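Local coordinates for surface glycoprotein (Trypanosoma brucei, PDB 5KLH) that is of unconfirmed function but is a putative sensor, displaying a bilobed ectodomain at the surface of the insect-stage parasite and carrying a transmembrane helix beyond this fragment, at residues G31-V36 with V77-V82; A38-Q43 with V56-T61; A60-S65 with V198-Y203; F85-P90 with L158-A163. All blocks are in the same frame, centred on the assembly; numbering follows the deposited sequence. Where two conformers were deposited one is given.

Contact 1: residues G31-V36 with V77-V82; sequences GTFSDV and VNINTV
Phe33 reaches across to two residues of the facing strand at once, its ring meeting Val77 at one corner and Ile79 at another. Phe33 CE1 lies 3.9 Å from Val77 CG1, and on the far side of the ring Phe33 CE2 lies 3.9 Å from Ile79 CD1; both methyls approach obliquely. Phe33 and Val77 stand side by side on one face of the sheet. Ile79 serves the contact through its longer branch: Ile79 CD1 also comes within 4.0 Å of Thr32 N and 4.1 Å of Gly31 CA, so one methyl packs against both ring and backbone. Thr32 shares the opposite face of the sheet with Asn78. There the touch is modest, Thr32 OG1 sitting 3.7 Å from Asn78 CB, and the pair is joined by its main chain, with Thr32 N to Asn78 O at 2.9 Å and Asn78 N to Thr32 O at 3.0 Å. Gly31 continues the antiparallel register at Ile79, with a positive phi (143°) that suits glycine. A type I' turn from Phe33 to Val36, closed by backbone bonds between these two residues, makes a two-residue beta hairpin with strand 36-47. Strand 31-33 thus lies between strands 36-47 and 72-79, and its Phe33 side chain packs inward on Thr58 and Ala60 of strand 51-63 and on Val200 and Leu202 of strand 197-204.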
loop_
_atom_site.group_PDB
_atom_site.type_symbol
_atom_site.label_atom_id
_atom_site.label_comp_id
_atom_site.label_asym_id
_atom_site.label_seq_id
_atom_site.Cartn_x
_atom_site.Cartn_y
_atom_site.Cartn_z
ATOM N N GLY A 31 -19.385 12.918 -4.598
ATOM C CA GLY A 31 -20.070 11.718 -5.038
ATOM C C GLY A 31 -20.259 10.752 -3.884
ATOM O O GLY A 31 -20.448 11.174 -2.738
ATOM N N THR A 32 -20.210 9.457 -4.179
ATOM C CA THR A 32 -20.417 8.433 -3.152
ATOM C C THR A 32 -19.448 7.269 -3.275
ATOM O O THR A 32 -18.948 6.971 -4.359
ATOM C CB THR A 32 -21.853 7.853 -3.184
ATOM O OG1 THR A 32 -22.168 7.433 -4.518
ATOM C CG2 THR A 32 -22.879 8.877 -2.720
ATOM N N PHE A 33 -19.205 6.614 -2.145
ATOM C CA PHE A 33 -18.537 5.324 -2.098
ATOM C C PHE A 33 -19.564 4.338 -1.559
ATOM O O PHE A 33 -19.974 4.457 -0.410
ATOM C CB PHE A 33 -17.293 5.346 -1.197
ATOM C CG PHE A 33 -16.133 6.141 -1.748
ATOM C CD1 PHE A 33 -15.246 5.568 -2.655
ATOM C CD2 PHE A 33 -15.901 7.438 -1.321
ATOM C CE1 PHE A 33 -14.159 6.301 -3.149
ATOM C CE2 PHE A 33 -14.822 8.165 -1.807
ATOM C CZ PHE A 33 -13.950 7.602 -2.708
ATOM N N SER A 34 -19.977 3.381 -2.386
ATOM C CA SER A 34 -21.019 2.430 -2.014
ATOM C C SER A 34 -22.184 3.145 -1.313
ATOM O O SER A 34 -22.593 2.757 -0.209
ATOM C CB SER A 34 -20.446 1.325 -1.121
ATOM O OG SER A 34 -19.495 0.565 -1.852
ATOM N N ASP A 35 -22.665 4.202 -1.970
ATOM C CA ASP A 35 -23.806 5.013 -1.542
ATOM C C ASP A 35 -23.556 5.852 -0.290
ATOM O O ASP A 35 -24.469 6.530 0.190
ATOM C CB ASP A 35 -25.025 4.126 -1.328
ATOM C CG ASP A 35 -25.347 3.300 -2.541
ATOM O OD1 ASP A 35 -25.451 3.888 -3.638
ATOM O OD2 ASP A 35 -25.455 2.065 -2.399
ATOM N N VAL A 36 -22.330 5.844 0.230
ATOM C CA VAL A 36 -22.013 6.766 1.322
ATOM C C VAL A 36 -21.433 8.064 0.762
ATOM O O VAL A 36 -20.538 8.035 -0.081
ATOM C CB VAL A 36 -21.021 6.148 2.328
ATOM C CG1 VAL A 36 -20.754 7.123 3.479
ATOM C CG2 VAL A 36 -21.564 4.842 2.878
ATOM N N VAL A 77 -17.179 2.896 -6.498
ATOM C CA VAL A 77 -16.696 4.264 -6.555
ATOM C C VAL A 77 -17.526 5.031 -7.573
ATOM O O VAL A 77 -17.528 4.697 -8.753
ATOM C CB VAL A 77 -15.207 4.291 -6.931
ATOM C CG1 VAL A 77 -14.672 5.705 -6.943
ATOM C CG2 VAL A 77 -14.426 3.392 -5.987
ATOM N N ASN A 78 -18.270 6.022 -7.100
ATOM C CA ASN A 78 -19.098 6.852 -7.969
ATOM C C ASN A 78 -18.806 8.329 -7.695
ATOM O O ASN A 78 -19.578 9.031 -7.026
ATOM C CB ASN A 78 -20.583 6.530 -7.772
ATOM C CG ASN A 78 -21.455 7.129 -8.859
ATOM O OD1 ASN A 78 -20.958 7.785 -9.785
ATOM N ND2 ASN A 78 -22.760 6.899 -8.762
ATOM N N ILE A 79 -17.678 8.783 -8.230
ATOM C CA ILE A 79 -17.134 10.098 -7.944
ATOM C C ILE A 79 -17.178 10.938 -9.208
ATOM O O ILE A 79 -16.778 10.478 -10.280
ATOM C CB ILE A 79 -15.696 9.986 -7.425
ATOM C CG1 ILE A 79 -15.690 9.227 -6.092
ATOM C CG2 ILE A 79 -15.054 11.364 -7.259
ATOM C CD1 ILE A 79 -16.337 10.017 -4.918
ATOM N N ASN A 80 -17.699 12.152 -9.078
ATOM C CA ASN A 80 -17.751 13.114 -10.173
ATOM C C ASN A 80 -16.388 13.228 -10.858
ATOM O O ASN A 80 -15.373 13.420 -10.187
ATOM C CB ASN A 80 -18.218 14.474 -9.626
ATOM C CG ASN A 80 -18.400 15.514 -10.702
ATOM O OD1 ASN A 80 -19.035 15.262 -11.727
ATOM N ND2 ASN A 80 -17.847 16.702 -10.472
ATOM N N THR A 81 -16.396 13.065 -12.186
ATOM C CA THR A 81 -15.244 13.138 -13.097
ATOM C C THR A 81 -14.357 11.885 -13.080
ATOM O O THR A 81 -13.399 11.809 -13.837
ATOM C CB THR A 81 -14.328 14.408 -12.849
ATOM O OG1 THR A 81 -13.507 14.242 -11.682
ATOM C CG2 THR A 81 -15.159 15.686 -12.734
ATOM N N VAL A 82 -14.694 10.895 -12.255
ATOM C CA VAL A 82 -13.966 9.626 -12.263
ATOM C C VAL A 82 -14.834 8.518 -12.864
ATOM O O VAL A 82 -15.918 8.232 -12.350
ATOM C CB VAL A 82 -13.526 9.221 -10.818
ATOM C CG1 VAL A 82 -12.685 7.955 -10.849
ATOM C CG2 VAL A 82 -12.738 10.348 -10.170
#

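Contact 2: residues A38-Q43 with V56-T61; sequences ATVRRQ and VYTEAT
Glu59 OE1 is gripped from across the hairpin by Arg41, whose NE donates to it at 3.0 Å in a salt bridge. Arg41 NH2 adds a weak bond to Glu59 OE1 at 3.4 Å, and a water that donates to OE1 also accepts from NH2. NE approaches on the anti side of the carboxylate, tilted 29° out of its plane, although OE1 lies close to the guanidinium plane; the two flat groups are 22° apart. One face of the guanidinium is backed by Thr39 CG2. The bend of the Arg41 chain at chi2 (-78°) carries CD round toward Glu59, while Arg41 CB rests 3.6 Å from Tyr57 CZ, a CH-pi contact over one face of the ring. Thr39, Arg41, Tyr57 and Glu59 share one face of an antiparallel beta hairpin, strands 36-47 and 51-63, in which Thr39 with Glu59 and Arg41 with Tyr57 are hydrogen-bonded pairs. The Arg41 N to Tyr57 O bond, at 2.7 Å, is nearly straight. Gln43 CD reaches the Tyr57 ring edge, 3.4 Å from Tyr57 CE1, its amide steeply turned from the ring plane; NE2 is held by Ser55 OG, and a water joins OE1 to Tyr57 OH. The other face, with Val40, Val56 and Thr58, is more apolar, Val40 CG1 meeting Val56 CG1 at 3.8 Å. Ala38 CB lies 3.5 Å from Thr58 OG1, a hydroxyl that bonds to Trp29 O.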
loop_
_atom_site.group_PDB
_atom_site.type_symbol
_atom_site.label_atom_id
_atom_site.label_comp_id
_atom_site.label_asym_id
_atom_site.label_seq_id
_atom_site.Cartn_x
_atom_site.Cartn_y
_atom_site.Cartn_z
ATOM N N ALA A 38 -19.326 11.092 -0.200
ATOM C CA ALA A 38 -17.890 11.374 -0.143
ATOM C C ALA A 38 -17.605 12.816 0.261
ATOM O O ALA A 38 -18.416 13.712 0.025
ATOM C CB ALA A 38 -17.248 11.086 -1.483
ATOM N N THR A 39 -16.425 13.044 0.828
ATOM C CA THR A 39 -16.013 14.372 1.222
ATOM C C THR A 39 -14.606 14.601 0.726
ATOM O O THR A 39 -13.729 13.802 1.016
ATOM C CB THR A 39 -16.051 14.544 2.760
ATOM O OG1 THR A 39 -17.361 14.233 3.247
ATOM C CG2 THR A 39 -15.679 15.966 3.153
ATOM N N VAL A 40 -14.392 15.674 -0.028
ATOM C CA VAL A 40 -13.047 16.034 -0.450
ATOM C C VAL A 40 -12.272 16.596 0.731
ATOM O O VAL A 40 -12.736 17.516 1.409
ATOM C CB VAL A 40 -13.076 17.070 -1.595
ATOM C CG1 VAL A 40 -11.655 17.510 -1.972
ATOM C CG2 VAL A 40 -13.777 16.478 -2.789
ATOM N N ARG A 41 -11.084 16.039 0.962
ATOM C CA ARG A 41 -10.253 16.394 2.098
ATOM C C ARG A 41 -8.945 16.983 1.630
ATOM O O ARG A 41 -8.283 16.427 0.753
ATOM C CB ARG A 41 -9.955 15.164 2.965
ATOM C CG ARG A 41 -11.155 14.506 3.608
ATOM C CD ARG A 41 -11.619 15.263 4.812
ATOM N NE ARG A 41 -12.761 14.635 5.475
ATOM C CZ ARG A 41 -13.484 15.256 6.404
ATOM N NH1 ARG A 41 -13.171 16.497 6.741
ATOM N NH2 ARG A 41 -14.512 14.654 6.985
ATOM N N ARG A 42 -8.554 18.099 2.227
ATOM C CA ARG A 42 -7.256 18.684 1.944
ATOM C C ARG A 42 -6.353 18.520 3.164
ATOM O O ARG A 42 -6.626 19.083 4.227
ATOM C CB ARG A 42 -7.417 20.155 1.552
ATOM C CG ARG A 42 -8.212 20.350 0.255
ATOM C CD ARG A 42 -8.923 21.705 0.181
ATOM N NE ARG A 42 -10.304 21.648 0.670
ATOM C CZ ARG A 42 -10.750 22.268 1.761
ATOM N NH1 ARG A 42 -12.022 22.150 2.120
ATOM N NH2 ARG A 42 -9.933 23.010 2.494
ATOM N N GLN A 43 -5.292 17.726 3.016
ATOM C CA GLN A 43 -4.367 17.455 4.110
ATOM C C GLN A 43 -3.017 18.082 3.782
ATOM O O GLN A 43 -2.758 18.494 2.638
ATOM C CB GLN A 43 -4.215 15.942 4.355
ATOM C CG GLN A 43 -3.574 15.157 3.171
ATOM C CD GLN A 43 -3.434 13.647 3.428
ATOM O OE1 GLN A 43 -3.659 13.181 4.550
ATOM N NE2 GLN A 43 -3.056 12.877 2.378
ATOM N N VAL A 56 -4.570 15.983 -1.598
ATOM C CA VAL A 56 -6.015 16.091 -1.678
ATOM C C VAL A 56 -6.599 14.738 -2.052
ATOM O O VAL A 56 -6.140 14.105 -3.003
ATOM C CB VAL A 56 -6.454 17.144 -2.721
ATOM C CG1 VAL A 56 -7.970 17.201 -2.789
ATOM C CG2 VAL A 56 -5.896 18.509 -2.369
ATOM N N TYR A 57 -7.585 14.275 -1.292
ATOM C CA TYR A 57 -8.251 13.020 -1.620
ATOM C C TYR A 57 -9.744 13.161 -1.347
ATOM O O TYR A 57 -10.175 14.104 -0.690
ATOM C CB TYR A 57 -7.647 11.860 -0.816
ATOM C CG TYR A 57 -7.685 12.041 0.685
ATOM C CD1 TYR A 57 -6.655 12.694 1.346
ATOM C CD2 TYR A 57 -8.736 11.535 1.440
ATOM C CE1 TYR A 57 -6.685 12.863 2.722
ATOM C CE2 TYR A 57 -8.770 11.695 2.808
ATOM C CZ TYR A 57 -7.739 12.361 3.440
ATOM O OH TYR A 57 -7.771 12.517 4.801
ATOM N N THR A 58 -10.545 12.246 -1.859
ATOM C CA THR A 58 -11.940 12.212 -1.450
ATOM C C THR A 58 -12.188 10.904 -0.695
ATOM O O THR A 58 -11.555 9.878 -0.987
ATOM C CB THR A 58 -12.880 12.389 -2.651
ATOM O OG1 THR A 58 -14.206 12.634 -2.185
ATOM C CG2 THR A 58 -12.885 11.152 -3.551
ATOM N N GLU A 59 -13.056 10.952 0.317
ATOM C CA GLU A 59 -13.171 9.833 1.257
ATOM C C GLU A 59 -14.575 9.618 1.780
ATOM O O GLU A 59 -15.377 10.545 1.833
ATOM C CB GLU A 59 -12.231 10.031 2.458
ATOM C CG GLU A 59 -12.546 11.261 3.330
ATOM C CD GLU A 59 -13.631 11.018 4.377
ATOM O OE1 GLU A 59 -14.188 12.014 4.899
ATOM O OE2 GLU A 59 -13.921 9.841 4.695
ATOM N N ALA A 60 -14.847 8.386 2.188
ATOM C CA ALA A 60 -16.045 8.081 2.932
ATOM C C ALA A 60 -15.764 6.850 3.768
ATOM O O ALA A 60 -14.910 6.033 3.410
ATOM C CB ALA A 60 -17.238 7.865 1.985
ATOM N N THR A 61 -16.464 6.736 4.892
ATOM C CA THR A 61 -16.396 5.540 5.727
ATOM C C THR A 61 -17.529 4.610 5.321
ATOM O O THR A 61 -18.702 4.978 5.401
ATOM C CB THR A 61 -16.499 5.889 7.215
ATOM O OG1 THR A 61 -15.399 6.731 7.571
ATOM C CG2 THR A 61 -16.449 4.631 8.072
HETATM O O HOH W 1 -17.450 11.328 3.592
HETATM O O HOH W 2 -16.113 12.061 6.447
HETATM O O HOH W 3 -5.194 10.997 5.538
#

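Contact 3: residues A60-S65 with V198-Y203; sequences ATVPVS and VQVQLY
Val62 and Val200 touch through one methyl each, CG2 to CG2 at 3.9 Å, and they do so from the same rotamer. In both, CG1 is anti to the backbone N (chi1 179° in Val62 and -178° in Val200), which leaves CG2 beside the N and turned toward the other valine; the two side chains meet at a slant. Val64, just past the end of the strand, repeats the theme more loosely, Val64 CG2 lying 4.3 Å from Val198 CG2. On the other face of the sheet, Thr61 and Gln199 form a non-hydrogen-bonded pair. Thr61 keeps OG1 beside its backbone N, where it packs 3.7 Å from Gln199 CG, against the aliphatic part of an extended glutamine. The backbone ladder is regular: Ala60 with Val200 and Val62 with Val198 are hydrogen-bonded pairs, Val62 N to Val198 O measuring 2.8 Å and Val200 N to Ala60 O 2.9 Å. Strand 197-204 is central here, running antiparallel to strand 51-63 on one edge and parallel to strand 145-164 on the other, while Val62 and Val200 pack against Phe33 of strand 31-33.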
loop_
_atom_site.group_PDB
_atom_site.type_symbol
_atom_site.label_atom_id
_atom_site.label_comp_id
_atom_site.label_asym_id
_atom_site.label_seq_id
_atom_site.Cartn_x
_atom_site.Cartn_y
_atom_site.Cartn_z
ATOM N N ALA A 60 -14.847 8.386 2.188
ATOM C CA ALA A 60 -16.045 8.081 2.932
ATOM C C ALA A 60 -15.764 6.850 3.768
ATOM O O ALA A 60 -14.910 6.033 3.410
ATOM C CB ALA A 60 -17.238 7.865 1.985
ATOM N N THR A 61 -16.464 6.736 4.892
ATOM C CA THR A 61 -16.396 5.540 5.727
ATOM C C THR A 61 -17.529 4.610 5.321
ATOM O O THR A 61 -18.702 4.978 5.401
ATOM C CB THR A 61 -16.499 5.889 7.215
ATOM O OG1 THR A 61 -15.399 6.731 7.571
ATOM C CG2 THR A 61 -16.449 4.631 8.072
ATOM N N VAL A 62 -17.172 3.422 4.838
ATOM C CA VAL A 62 -18.150 2.467 4.354
ATOM C C VAL A 62 -18.384 1.389 5.394
ATOM O O VAL A 62 -17.447 0.733 5.823
ATOM C CB VAL A 62 -17.685 1.814 3.034
ATOM C CG1 VAL A 62 -18.703 0.814 2.562
ATOM C CG2 VAL A 62 -17.464 2.889 1.972
ATOM N N PRO A 63 -19.639 1.208 5.822
ATOM C CA PRO A 63 -19.855 0.130 6.791
ATOM C C PRO A 63 -19.615 -1.233 6.156
ATOM O O PRO A 63 -19.901 -1.411 4.980
ATOM C CB PRO A 63 -21.323 0.311 7.192
ATOM C CG PRO A 63 -21.950 0.997 6.000
ATOM C CD PRO A 63 -20.885 1.905 5.459
ATOM N N VAL A 64 -19.090 -2.184 6.917
ATOM C CA VAL A 64 -18.913 -3.525 6.372
ATOM C C VAL A 64 -20.282 -4.175 6.122
ATOM O O VAL A 64 -20.528 -4.773 5.064
ATOM C CB VAL A 64 -18.048 -4.383 7.313
ATOM C CG1 VAL A 64 -18.149 -5.852 6.973
ATOM C CG2 VAL A 64 -16.605 -3.925 7.225
ATOM N N SER A 65 -21.180 -4.030 7.090
ATOM C CA SER A 65 -22.539 -4.565 6.959
ATOM C C SER A 65 -23.274 -3.969 5.762
ATOM O O SER A 65 -23.396 -2.743 5.626
ATOM C CB SER A 65 -23.338 -4.314 8.240
ATOM O OG SER A 65 -24.583 -4.990 8.187
ATOM N N VAL A 198 -14.844 0.530 7.078
ATOM C CA VAL A 198 -13.588 0.767 6.389
ATOM C C VAL A 198 -13.548 2.174 5.815
ATOM O O VAL A 198 -14.474 2.568 5.109
ATOM C CB VAL A 198 -13.381 -0.260 5.229
ATOM C CG1 VAL A 198 -12.197 0.126 4.380
ATOM C CG2 VAL A 198 -13.203 -1.657 5.807
ATOM N N GLN A 199 -12.496 2.930 6.126
ATOM C CA GLN A 199 -12.296 4.235 5.504
ATOM C C GLN A 199 -11.724 4.073 4.104
ATOM O O GLN A 199 -10.677 3.451 3.933
ATOM C CB GLN A 199 -11.356 5.106 6.346
ATOM C CG GLN A 199 -11.910 5.476 7.716
ATOM C CD GLN A 199 -10.982 6.393 8.493
ATOM O OE1 GLN A 199 -10.579 6.081 9.615
ATOM N NE2 GLN A 199 -10.649 7.540 7.905
ATOM N N VAL A 200 -12.401 4.652 3.115
ATOM C CA VAL A 200 -11.963 4.579 1.731
ATOM C C VAL A 200 -11.460 5.948 1.315
ATOM O O VAL A 200 -12.166 6.945 1.506
ATOM C CB VAL A 200 -13.094 4.143 0.796
ATOM C CG1 VAL A 200 -12.567 4.037 -0.633
ATOM C CG2 VAL A 200 -13.677 2.823 1.260
ATOM N N GLN A 201 -10.232 6.002 0.794
ATOM C CA GLN A 201 -9.651 7.248 0.304
ATOM C C GLN A 201 -9.234 7.124 -1.155
ATOM O O GLN A 201 -8.486 6.207 -1.526
ATOM C CB GLN A 201 -8.435 7.656 1.160
ATOM C CG GLN A 201 -8.772 7.825 2.644
ATOM C CD GLN A 201 -7.580 8.228 3.499
ATOM O OE1 GLN A 201 -6.491 8.486 2.991
ATOM N NE2 GLN A 201 -7.790 8.289 4.814
ATOM N N LEU A 202 -9.703 8.054 -1.984
ATOM C CA LEU A 202 -9.340 8.049 -3.402
ATOM C C LEU A 202 -8.406 9.221 -3.699
ATOM O O LEU A 202 -8.762 10.384 -3.481
ATOM C CB LEU A 202 -10.596 8.107 -4.290
ATOM C CG LEU A 202 -10.365 8.232 -5.797
ATOM C CD1 LEU A 202 -9.808 6.939 -6.369
ATOM C CD2 LEU A 202 -11.635 8.645 -6.537
ATOM N N TYR A 203 -7.194 8.891 -4.149
ATOM C CA TYR A 203 -6.175 9.859 -4.558
ATOM C C TYR A 203 -6.071 9.953 -6.062
ATOM O O TYR A 203 -6.461 9.018 -6.791
ATOM C CB TYR A 203 -4.796 9.466 -4.013
ATOM C CG TYR A 203 -4.676 9.623 -2.526
ATOM C CD1 TYR A 203 -5.134 8.637 -1.675
ATOM C CD2 TYR A 203 -4.107 10.768 -1.973
ATOM C CE1 TYR A 203 -5.040 8.790 -0.287
ATOM C CE2 TYR A 203 -4.007 10.929 -0.603
ATOM C CZ TYR A 203 -4.479 9.934 0.234
ATOM O OH TYR A 203 -4.389 10.080 1.609
#

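Contact 4: residues F85-P90 with L158-A163; sequences FTRRSP and LYLVAA
Leu160 lays a single methyl, CD2, over the centre of one face of the Arg87 guanidinium, 3.6 Å from Arg87 CZ. Leu160 CD2 also lies 3.9 Å from Arg87 CB; the bends at chi2 (75°) and chi3 (65°), which set CD and NE, fold the arginine back so that stem and guanidinium meet the same methyl. The two side chains run past one another, pointing opposite ways. Flanking this core, Leu160 CD1 lies 4.3 Å from Phe85 CE2, meeting the ring obliquely, and Leu158 CD1 packs 3.7 Å from Ser89 OG. Leu158 CD2 reaches Arg87 CG at 4.2 Å. A second shell holds the charged group: Arg87 NH2 forms a salt bridge to Glu172 OE2 and a hydrogen bond to Gln177 O, while Leu160 is packed among Val77, Val200 and Leu202. The strand axes run nearly 10 Å apart, too far for backbone pairing, so these segments of strands 85-100 and 145-164 face each other across the interior between two parts of the same sheet. The same two strands pair directly in another part of their length. Apolar packing over a guanidinium face leaves its N-H edge available to the acidic and carbonyl partners, which is consistent with a charged residue being accommodated in a mostly buried contact.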
loop_
_atom_site.group_PDB
_atom_site.type_symbol
_atom_site.label_atom_id
_atom_site.label_comp_id
_atom_site.label_asym_id
_atom_site.label_seq_id
_atom_site.Cartn_x
_atom_site.Cartn_y
_atom_site.Cartn_z
ATOM N N PHE A 85 -15.905 2.694 -11.018
ATOM C CA PHE A 85 -15.279 1.391 -10.914
ATOM C C PHE A 85 -15.546 0.797 -9.557
ATOM O O PHE A 85 -15.904 1.516 -8.610
ATOM C CB PHE A 85 -13.764 1.463 -11.206
ATOM C CG PHE A 85 -12.954 2.200 -10.176
ATOM C CD1 PHE A 85 -12.833 3.579 -10.228
ATOM C CD2 PHE A 85 -12.263 1.508 -9.194
ATOM C CE1 PHE A 85 -12.062 4.266 -9.293
ATOM C CE2 PHE A 85 -11.488 2.190 -8.258
ATOM C CZ PHE A 85 -11.392 3.561 -8.306
ATOM N N THR A 86 -15.390 -0.521 -9.473
ATOM C CA THR A 86 -15.535 -1.241 -8.217
ATOM C C THR A 86 -14.200 -1.819 -7.768
ATOM O O THR A 86 -13.443 -2.356 -8.574
ATOM C CB THR A 86 -16.563 -2.386 -8.338
ATOM O OG1 THR A 86 -17.848 -1.840 -8.655
ATOM C CG2 THR A 86 -16.676 -3.173 -7.028
ATOM N N ARG A 87 -13.917 -1.704 -6.479
ATOM C CA ARG A 87 -12.842 -2.479 -5.884
ATOM C C ARG A 87 -13.433 -3.425 -4.869
ATOM O O ARG A 87 -14.169 -2.995 -3.963
ATOM C CB ARG A 87 -11.793 -1.588 -5.213
ATOM C CG ARG A 87 -10.765 -2.386 -4.414
ATOM C CD ARG A 87 -9.774 -3.093 -5.341
ATOM N NE ARG A 87 -8.975 -2.117 -6.071
ATOM C CZ ARG A 87 -7.823 -1.610 -5.628
ATOM N NH1 ARG A 87 -7.306 -2.010 -4.466
ATOM N NH2 ARG A 87 -7.180 -0.706 -6.356
ATOM N N ARG A 88 -13.125 -4.706 -5.039
ATOM C CA ARG A 88 -13.314 -5.700 -3.991
ATOM C C ARG A 88 -11.998 -5.936 -3.274
ATOM O O ARG A 88 -10.975 -6.128 -3.916
ATOM C CB ARG A 88 -13.839 -7.004 -4.584
ATOM C CG ARG A 88 -15.322 -6.977 -4.858
ATOM C CD ARG A 88 -15.772 -8.238 -5.585
ATOM N NE ARG A 88 -17.227 -8.361 -5.537
ATOM C CZ ARG A 88 -18.053 -7.645 -6.285
ATOM N NH1 ARG A 88 -17.571 -6.762 -7.139
ATOM N NH2 ARG A 88 -19.367 -7.820 -6.184
ATOM N N SER A 89 -12.012 -5.902 -1.944
ATOM C CA SER A 89 -10.792 -6.078 -1.169
ATOM C C SER A 89 -11.146 -6.989 -0.014
ATOM O O SER A 89 -12.223 -6.838 0.561
ATOM C CB SER A 89 -10.258 -4.731 -0.661
ATOM O OG SER A 89 -8.929 -4.846 -0.175
ATOM N N PRO A 90 -10.250 -7.920 0.345
ATOM C CA PRO A 90 -10.609 -8.863 1.408
ATOM C C PRO A 90 -10.728 -8.181 2.766
ATOM O O PRO A 90 -9.844 -7.410 3.128
ATOM C CB PRO A 90 -9.452 -9.873 1.399
ATOM C CG PRO A 90 -8.327 -9.163 0.758
ATOM C CD PRO A 90 -8.936 -8.223 -0.246
ATOM N N LEU A 158 -8.810 1.621 3.029
ATOM C CA LEU A 158 -8.597 1.185 1.667
ATOM C C LEU A 158 -8.192 2.394 0.839
ATOM O O LEU A 158 -8.919 3.380 0.823
ATOM C CB LEU A 158 -9.872 0.546 1.115
ATOM C CG LEU A 158 -9.809 0.088 -0.343
ATOM C CD1 LEU A 158 -8.954 -1.143 -0.455
ATOM C CD2 LEU A 158 -11.208 -0.178 -0.866
ATOM N N TYR A 159 -7.021 2.338 0.208
ATOM C CA TYR A 159 -6.517 3.443 -0.617
ATOM C C TYR A 159 -6.684 3.145 -2.090
ATOM O O TYR A 159 -6.175 2.130 -2.569
ATOM C CB TYR A 159 -5.032 3.692 -0.343
ATOM C CG TYR A 159 -4.679 4.012 1.085
ATOM C CD1 TYR A 159 -4.611 3.007 2.049
ATOM C CD2 TYR A 159 -4.366 5.305 1.461
ATOM C CE1 TYR A 159 -4.262 3.301 3.357
ATOM C CE2 TYR A 159 -4.013 5.605 2.766
ATOM C CZ TYR A 159 -3.962 4.592 3.703
ATOM O OH TYR A 159 -3.602 4.879 4.997
ATOM N N LEU A 160 -7.361 4.029 -2.822
ATOM C CA LEU A 160 -7.595 3.819 -4.243
ATOM C C LEU A 160 -6.967 4.958 -5.019
ATOM O O LEU A 160 -6.793 6.044 -4.466
ATOM C CB LEU A 160 -9.096 3.728 -4.540
ATOM C CG LEU A 160 -9.857 2.668 -3.746
ATOM C CD1 LEU A 160 -11.367 2.749 -3.991
ATOM C CD2 LEU A 160 -9.353 1.294 -4.133
ATOM N N VAL A 161 -6.614 4.710 -6.279
ATOM C CA VAL A 161 -5.964 5.737 -7.095
ATOM C C VAL A 161 -6.613 5.884 -8.463
ATOM O O VAL A 161 -6.892 4.893 -9.155
ATOM C CB VAL A 161 -4.447 5.428 -7.262
ATOM C CG1 VAL A 161 -3.726 6.555 -7.976
ATOM C CG2 VAL A 161 -3.793 5.200 -5.909
ATOM N N ALA A 162 -6.868 7.134 -8.837
ATOM C CA ALA A 162 -7.355 7.450 -10.183
ATOM C C ALA A 162 -6.285 8.167 -10.989
ATOM O O ALA A 162 -5.529 8.972 -10.451
ATOM C CB ALA A 162 -8.616 8.312 -10.113
ATOM N N ALA A 163 -6.250 7.874 -12.284
ATOM C CA ALA A 163 -5.352 8.506 -13.251
ATOM C C ALA A 163 -6.133 9.340 -14.259
ATOM O O ALA A 163 -7.275 9.012 -14.591
ATOM C CB ALA A 163 -4.553 7.455 -13.986
#

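In the fold
From the N terminus, contact 1 opens at 31-36 and the chain turns at once into the hairpin of contact 2, which closes at 56-61 and is nested within the loop of contact 1. Contact 3 begins on the same strand, sharing Ala60 and Thr61, before contact 1 closes at 77-82; contacts 1 and 3 therefore cross. Contact 4 then opens at 85-90 in series after contact 1 and closes at 158-163, nested inside the long loop that contact 3 completes at 198-203. Contacts 1 to 3 join neighbouring strands edge to edge, whereas contact 4 spans the interior between two parts of the sheet. Side chains of contacts 1, 3 and 4 meet in a common apolar interior; contact 2 does not touch contact 4.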